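Local coordinates for factor H binding protein (Treponema denticola, PDB 3R15) that probably binds the host complement regulator factor H, as a likely lipoprotein on the surface of this oral spirochaete, at residues 49-54 / 65-70; 45-50 / 85-90. All coordinates share one frame; numbering follows the deposited sequence.

Contact 1: residues 49-54 / 65-70; sequences DMLAEI and IVDKKP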
ATOM      1  N   ASP A  49      -2.139 -10.129  -4.028  1.00 15.54           N
ATOM      2  CA  ASP A  49      -2.748  -9.682  -5.281  1.00 18.19           C
ATOM      3  C   ASP A  49      -2.763  -8.154  -5.352  1.00 16.81           C
ATOM      4  O   ASP A  49      -2.501  -7.560  -6.411  1.00 16.47           O
ATOM      5  CB  ASP A  49      -4.186 -10.210  -5.404  1.00 19.45           C
ATOM      6  CG  ASP A  49      -4.253 -11.712  -5.640  1.00 23.28           C
ATOM      7  OD1 ASP A  49      -3.221 -12.326  -6.000  1.00 27.51           O
ATOM      8  OD2 ASP A  49      -5.360 -12.264  -5.482  1.00 28.32           O
ATOM      9  N   MET A  50      -3.091  -7.522  -4.224  1.00 14.76           N
ATOM     10  CA  MET A  50      -3.167  -6.068  -4.143  1.00 16.39           C
ATOM     11  C   MET A  50      -1.808  -5.444  -4.432  1.00 15.51           C
ATOM     12  O   MET A  50      -1.700  -4.445  -5.148  1.00 15.59           O
ATOM     13  CB  MET A  50      -3.624  -5.644  -2.746  1.00 17.70           C
ATOM     14  CG  MET A  50      -3.635  -4.136  -2.527  1.00 16.16           C
ATOM     15  SD  MET A  50      -4.036  -3.775  -0.798  1.00 19.51           S
ATOM     16  CE  MET A  50      -2.503  -4.194  -0.030  1.00 18.88           C
ATOM     17  N   LEU A  51      -0.763  -6.021  -3.853  1.00 16.47           N
ATOM     18  CA  LEU A  51       0.576  -5.496  -4.070  1.00 17.25           C
ATOM     19  C   LEU A  51       0.945  -5.529  -5.542  1.00 15.51           C
ATOM     20  O   LEU A  51       1.537  -4.579  -6.037  1.00 16.13           O
ATOM     21  CB  LEU A  51       1.616  -6.284  -3.272  1.00 18.92           C
ATOM     22  CG  LEU A  51       1.576  -6.020  -1.769  1.00 22.84           C
ATOM     23  CD1 LEU A  51       2.346  -7.116  -1.072  1.00 22.19           C
ATOM     24  CD2 LEU A  51       2.193  -4.667  -1.476  1.00 22.81           C
ATOM     25  N   ALA A  52       0.625  -6.624  -6.235  1.00 15.26           N
ATOM     26  CA  ALA A  52       0.946  -6.724  -7.658  1.00 17.35           C
ATOM     27  C   ALA A  52       0.180  -5.675  -8.468  1.00 16.43           C
ATOM     28  O   ALA A  52       0.723  -5.045  -9.389  1.00 17.74           O
ATOM     29  CB  ALA A  52       0.641  -8.118  -8.173  1.00 16.29           C
ATOM     30  N   GLU A  53      -1.083  -5.491  -8.113  1.00 15.76           N
ATOM     31  CA  GLU A  53      -1.936  -4.525  -8.786  1.00 16.15           C
ATOM     32  C   GLU A  53      -1.375  -3.115  -8.619  1.00 17.35           C
ATOM     33  O   GLU A  53      -1.124  -2.401  -9.601  1.00 17.39           O
ATOM     34  CB  GLU A  53      -3.356  -4.610  -8.198  1.00 15.09           C
ATOM     35  CG  GLU A  53      -4.292  -3.535  -8.700  1.00 19.65           C
ATOM     36  CD  GLU A  53      -5.641  -3.578  -8.009  1.00 20.59           C
ATOM     37  OE1 GLU A  53      -5.865  -4.482  -7.172  1.00 19.86           O
ATOM     38  OE2 GLU A  53      -6.476  -2.698  -8.306  1.00 22.06           O
ATOM     39  N   ILE A  54      -1.171  -2.702  -7.373  1.00 15.22           N
ATOM     40  CA  ILE A  54      -0.669  -1.344  -7.120  1.00 14.10           C
ATOM     41  C   ILE A  54       0.780  -1.135  -7.611  1.00 15.83           C
ATOM     42  O   ILE A  54       1.120  -0.064  -8.103  1.00 17.09           O
ATOM     43  CB  ILE A  54      -0.848  -0.916  -5.639  1.00 17.98           C
ATOM     44  CG1 ILE A  54      -0.756   0.604  -5.501  1.00 19.53           C
ATOM     45  CG2 ILE A  54       0.188  -1.568  -4.742  1.00 18.34           C
ATOM     46  CD1 ILE A  54      -1.966   1.347  -6.074  1.00 22.61           C
ATOM     47  N   ILE A  65       5.977  -0.136  -3.824  1.00 14.72           N
ATOM     48  CA  ILE A  65       5.578  -0.236  -2.424  1.00 15.34           C
ATOM     49  C   ILE A  65       6.034  -1.599  -1.927  1.00 18.20           C
ATOM     50  O   ILE A  65       5.827  -2.618  -2.600  1.00 18.22           O
ATOM     51  CB  ILE A  65       4.057  -0.101  -2.290  1.00 17.24           C
ATOM     52  CG1 ILE A  65       3.633   1.318  -2.691  1.00 20.39           C
ATOM     53  CG2 ILE A  65       3.588  -0.440  -0.866  1.00 18.20           C
ATOM     54  CD1 ILE A  65       2.153   1.476  -2.975  1.00 23.31           C
ATOM     55  N   VAL A  66       6.691  -1.610  -0.771  1.00 17.71           N
ATOM     56  CA  VAL A  66       7.267  -2.831  -0.235  1.00 18.36           C
ATOM     57  C   VAL A  66       6.550  -3.208   1.049  1.00 16.65           C
ATOM     58  O   VAL A  66       6.399  -2.379   1.942  1.00 18.99           O
ATOM     59  CB  VAL A  66       8.778  -2.664   0.033  1.00 21.41           C
ATOM     60  CG1 VAL A  66       9.357  -3.938   0.626  1.00 23.03           C
ATOM     61  CG2 VAL A  66       9.510  -2.309  -1.262  1.00 21.45           C
ATOM     62  N   ASP A  67       6.103  -4.452   1.135  1.00 17.71           N
ATOM     63  CA  ASP A  67       5.409  -4.901   2.332  1.00 15.99           C
ATOM     64  C   ASP A  67       6.471  -5.368   3.328  1.00 16.59           C
ATOM     65  O   ASP A  67       7.204  -6.314   3.057  1.00 17.73           O
ATOM     66  CB  ASP A  67       4.461  -6.045   1.970  1.00 16.21           C
ATOM     67  CG  ASP A  67       3.595  -6.491   3.132  1.00 16.90           C
ATOM     68  OD1 ASP A  67       3.811  -6.029   4.266  1.00 17.82           O
ATOM     69  OD2 ASP A  67       2.687  -7.313   2.903  1.00 17.24           O
ATOM     70  N   LYS A  68       6.557  -4.687   4.467  1.00 18.51           N
ATOM     71  CA  LYS A  68       7.534  -5.038   5.492  1.00 20.17           C
ATOM     72  C   LYS A  68       7.080  -6.212   6.354  1.00 20.66           C
ATOM     73  O   LYS A  68       7.861  -6.733   7.156  1.00 21.84           O
ATOM     74  CB  LYS A  68       7.889  -3.822   6.359  1.00 22.71           C
ATOM     75  N   LYS A  69       5.828  -6.632   6.175  1.00 17.85           N
ATOM     76  CA  LYS A  69       5.291  -7.817   6.848  1.00 19.40           C
ATOM     77  C   LYS A  69       4.720  -8.762   5.801  1.00 14.05           C
ATOM     78  O   LYS A  69       3.526  -9.058   5.798  1.00 16.10           O
ATOM     79  CB  LYS A  69       4.212  -7.419   7.862  1.00 20.06           C
ATOM     80  CG  LYS A  69       4.746  -6.539   8.980  1.00 21.99           C
ATOM     81  N   PRO A  70       5.573  -9.219   4.877  1.00 16.52           N
ATOM     82  CA  PRO A  70       5.040  -9.934   3.712  1.00 15.71           C
ATOM     83  C   PRO A  70       4.362 -11.259   4.066  1.00 15.32           C
ATOM     84  O   PRO A  70       4.783 -11.945   4.996  1.00 17.77           O
ATOM     85  CB  PRO A  70       6.285 -10.168   2.849  1.00 18.70           C
ATOM     86  CG  PRO A  70       7.421 -10.157   3.824  1.00 18.82           C
ATOM     87  CD  PRO A  70       7.045  -9.162   4.877  1.00 19.57           C
TER

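Contact 2: residues 45-50 / 85-90; sequences GAVIDM and KRFIPK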
ATOM      1  N   GLY A  45      -3.507 -13.746   0.889  1.00 14.64           N
ATOM      2  CA  GLY A  45      -3.462 -13.888  -0.557  1.00 15.96           C
ATOM      3  C   GLY A  45      -4.001 -12.666  -1.283  1.00 17.24           C
ATOM      4  O   GLY A  45      -3.509 -12.295  -2.351  1.00 17.40           O
ATOM      5  N   ALA A  46      -5.021 -12.040  -0.705  1.00 17.39           N
ATOM      6  CA  ALA A  46      -5.571 -10.829  -1.290  1.00 13.73           C
ATOM      7  C   ALA A  46      -4.564  -9.682  -1.187  1.00 14.96           C
ATOM      8  O   ALA A  46      -4.477  -8.852  -2.097  1.00 15.14           O
ATOM      9  CB  ALA A  46      -6.877 -10.462  -0.629  1.00 16.04           C
ATOM     10  N   VAL A  47      -3.791  -9.644  -0.101  1.00 14.52           N
ATOM     11  CA  VAL A  47      -2.761  -8.605   0.055  1.00 14.45           C
ATOM     12  C   VAL A  47      -1.697  -8.757  -1.041  1.00 14.33           C
ATOM     13  O   VAL A  47      -1.237  -7.774  -1.636  1.00 14.37           O
ATOM     14  CB  VAL A  47      -2.095  -8.648   1.458  1.00 14.25           C
ATOM     15  CG1 VAL A  47      -0.887  -7.703   1.530  1.00 14.02           C
ATOM     16  CG2 VAL A  47      -3.127  -8.324   2.558  1.00 15.24           C
ATOM     17  N   ILE A  48      -1.317 -10.001  -1.309  1.00 13.63           N
ATOM     18  CA  ILE A  48      -0.357 -10.291  -2.372  1.00 14.40           C
ATOM     19  C   ILE A  48      -0.886  -9.807  -3.725  1.00 15.69           C
ATOM     20  O   ILE A  48      -0.162  -9.146  -4.477  1.00 15.92           O
ATOM     21  CB  ILE A  48      -0.030 -11.800  -2.420  1.00 15.46           C
ATOM     22  CG1 ILE A  48       0.810 -12.180  -1.202  1.00 14.67           C
ATOM     23  CG2 ILE A  48       0.722 -12.158  -3.713  1.00 18.46           C
ATOM     24  CD1 ILE A  48       0.907 -13.687  -0.975  1.00 19.04           C
ATOM     25  N   ASP A  49      -2.139 -10.129  -4.028  1.00 15.54           N
ATOM     26  CA  ASP A  49      -2.748  -9.682  -5.281  1.00 18.19           C
ATOM     27  C   ASP A  49      -2.763  -8.154  -5.352  1.00 16.81           C
ATOM     28  O   ASP A  49      -2.501  -7.560  -6.411  1.00 16.47           O
ATOM     29  CB  ASP A  49      -4.186 -10.210  -5.404  1.00 19.45           C
ATOM     30  CG  ASP A  49      -4.253 -11.712  -5.640  1.00 23.28           C
ATOM     31  OD1 ASP A  49      -3.221 -12.326  -6.000  1.00 27.51           O
ATOM     32  OD2 ASP A  49      -5.360 -12.264  -5.482  1.00 28.32           O
ATOM     33  N   MET A  50      -3.091  -7.522  -4.224  1.00 14.76           N
ATOM     34  CA  MET A  50      -3.167  -6.068  -4.143  1.00 16.39           C
ATOM     35  C   MET A  50      -1.808  -5.444  -4.432  1.00 15.51           C
ATOM     36  O   MET A  50      -1.700  -4.445  -5.148  1.00 15.59           O
ATOM     37  CB  MET A  50      -3.624  -5.644  -2.746  1.00 17.70           C
ATOM     38  CG  MET A  50      -3.635  -4.136  -2.527  1.00 16.16           C
ATOM     39  SD  MET A  50      -4.036  -3.775  -0.798  1.00 19.51           S
ATOM     40  CE  MET A  50      -2.503  -4.194  -0.030  1.00 18.88           C
ATOM     41  N   LYS A  85       3.570   2.440   8.028  1.00 21.10           N
ATOM     42  CA  LYS A  85       4.713   1.796   8.658  1.00 22.88           C
ATOM     43  C   LYS A  85       4.963   0.406   8.106  1.00 23.85           C
ATOM     44  O   LYS A  85       6.062  -0.136   8.248  1.00 23.89           O
ATOM     45  CB  LYS A  85       4.524   1.718  10.175  1.00 21.11           C
ATOM     46  CG  LYS A  85       4.660   3.062  10.884  1.00 29.98           C
ATOM     47  N   ARG A  86       3.940  -0.174   7.485  1.00 18.91           N
ATOM     48  CA  ARG A  86       4.065  -1.514   6.914  1.00 17.86           C
ATOM     49  C   ARG A  86       4.320  -1.496   5.413  1.00 17.09           C
ATOM     50  O   ARG A  86       5.116  -2.280   4.898  1.00 16.91           O
ATOM     51  CB  ARG A  86       2.816  -2.356   7.206  1.00 17.42           C
ATOM     52  CG  ARG A  86       2.819  -3.687   6.468  1.00 15.52           C
ATOM     53  CD  ARG A  86       1.637  -4.589   6.832  1.00 20.30           C
ATOM     54  NE  ARG A  86       1.583  -5.724   5.916  1.00 17.04           N
ATOM     55  CZ  ARG A  86       0.661  -6.675   5.949  1.00 18.73           C
ATOM     56  NH1 ARG A  86      -0.301  -6.641   6.869  1.00 18.32           N
ATOM     57  NH2 ARG A  86       0.703  -7.647   5.052  1.00 18.24           N
ATOM     58  N   PHE A  87       3.641  -0.596   4.713  1.00 15.88           N
ATOM     59  CA  PHE A  87       3.750  -0.551   3.259  1.00 16.68           C
ATOM     60  C   PHE A  87       4.564   0.670   2.875  1.00 16.58           C
ATOM     61  O   PHE A  87       4.045   1.790   2.821  1.00 20.35           O
ATOM     62  CB  PHE A  87       2.362  -0.536   2.624  1.00 18.24           C
ATOM     63  CG  PHE A  87       1.559  -1.777   2.912  1.00 18.35           C
ATOM     64  CD1 PHE A  87       1.821  -2.957   2.231  1.00 17.53           C
ATOM     65  CD2 PHE A  87       0.558  -1.768   3.878  1.00 17.13           C
ATOM     66  CE1 PHE A  87       1.096  -4.110   2.488  1.00 17.79           C
ATOM     67  CE2 PHE A  87      -0.178  -2.910   4.151  1.00 18.28           C
ATOM     68  CZ  PHE A  87       0.085  -4.090   3.445  1.00 17.80           C
ATOM     69  N   ILE A  88       5.841   0.431   2.613  1.00 20.77           N
ATOM     70  CA  ILE A  88       6.831   1.486   2.482  1.00 21.08           C
ATOM     71  C   ILE A  88       7.136   1.769   1.019  1.00 20.81           C
ATOM     72  O   ILE A  88       7.431   0.855   0.248  1.00 22.16           O
ATOM     73  CB  ILE A  88       8.142   1.085   3.192  1.00 22.43           C
ATOM     74  CG1 ILE A  88       7.861   0.670   4.636  1.00 27.12           C
ATOM     75  CG2 ILE A  88       9.154   2.231   3.140  1.00 24.19           C
ATOM     76  CD1 ILE A  88       7.458   1.811   5.529  1.00 30.76           C
ATOM     77  N   PRO A  89       7.072   3.045   0.627  1.00 16.36           N
ATOM     78  CA  PRO A  89       7.411   3.360  -0.763  1.00 18.19           C
ATOM     79  C   PRO A  89       8.918   3.505  -0.953  1.00 21.80           C
ATOM     80  O   PRO A  89       9.626   4.016  -0.075  1.00 24.42           O
ATOM     81  CB  PRO A  89       6.675   4.679  -1.006  1.00 22.81           C
ATOM     82  CG  PRO A  89       6.630   5.336   0.363  1.00 23.33           C
ATOM     83  CD  PRO A  89       6.544   4.204   1.367  1.00 21.48           C
ATOM     84  N   LYS A  90       9.412   3.032  -2.093  1.00 22.29           N
ATOM     85  CA  LYS A  90      10.822   3.157  -2.426  1.00 24.07           C
ATOM     86  C   LYS A  90      10.944   3.536  -3.899  1.00 28.16           C
ATOM     87  O   LYS A  90      10.216   3.011  -4.734  1.00 22.17           O
ATOM     88  CB  LYS A  90      11.559   1.843  -2.152  1.00 25.86           C
TER

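Contact 1: residues 49-54 / 65-70
Leu51 reaches from the helix to the end of the strand and lays its CD1 methyl against Asp67, the two side chains crossing at about a right angle. Its CG lies beside the backbone N, anti to the carbonyl carbon (chi1 -73°), which swings the branch tips toward the strand. CD1 stands 3.9 Å from CB of Asp67 and 4.0 Å from its OD2, so an apolar branch packs beside a carboxylate. That carboxylate is held within its own segment: OD1 of Asp67 accepts the backbone N of Lys69 at 2.8 Å, closing an Asx turn, the N-H arriving 47° out of the carboxylate plane. CD2 of Leu51 lies more loosely over the backbone O of Ile65, at 4.3 Å. One helix turn on, the meeting is purely apolar. CD1 of Ile65 faces the fork of Ile54, 4.0 Å from both CG1 and CG2. Helix residues 49-54 and strand residues 65-67 run nearly antiparallel (165°), their axes approaching to 9.4 Å: a helix packing on one face of the strand that follows it. Phe29 of helix 20-36 touches both isoleucines, while Phe87 of the neighbouring strand touches Leu51, Ile65 and Asp67.

Contact 2: residues 45-50 / 85-90
Arg86 runs out toward helix 44-59 and ends beside Val47, which approaches it from the opposite direction. From CB the chain sets off with CG anti to the backbone N (chi1 172°) and stays extended as far as NE, which carries the charged end well away from its own backbone. CG passes over the centre of the Phe87 ring, 3.8 Å above its plane, so the next residue in the chain gives the aliphatic part a flat surface to lie on. NE, beyond CD, pairs with OD1 of Asp67 in a salt bridge to strand 63-67. At CZ the guanidinium spreads out, and Phe87 CZ lies 3.3 Å above its plane, offset toward the rim. NH1 bonds to the backbone O of Ser73 and NH2 to that of Thr72; all three nitrogens are thus engaged, which should hold the group against turning. NH2 also comes within 3.9 Å of Val47 CG1. The same methyl meets the Phe87 ring at its edge, with CG1 4.2 Å from CZ. Met50 brings its CE to that ring carbon from an oblique angle, at 4.3 Å. The result is a helix packed on a two-stranded antiparallel sheet whose strands are joined through helix 80-86: Val47 and Met50 rest on Phe87, while Arg86, just ahead of strand 87-91, ties the last residue of strand 63-67 to the loop at Thr72 and Ser73.

Overall arrangement
Contacts 1 and 2 share helix 44-59, and their centres are only 3 Å apart. Overlapping parts of that helix face one antiparallel sheet. Contact 1 takes residues 49-54 to strand 63-67; contact 2 takes residues 45-50 to the junction of helix 80-86 and strand 87-91. Both are partly buried, each pairing two buried residues with two partly exposed ones. Contact 1 is aliphatic apart from its carboxylate, whereas contact 2 brings in an aromatic ring and a guanidinium group. These opposite charges, Asp67 and Arg86, link the two contacts, and Asp67 CG also packs 3.5 Å from Phe87 CE1. Backbone pairing of Val66 with Ile88 joins the strands themselves.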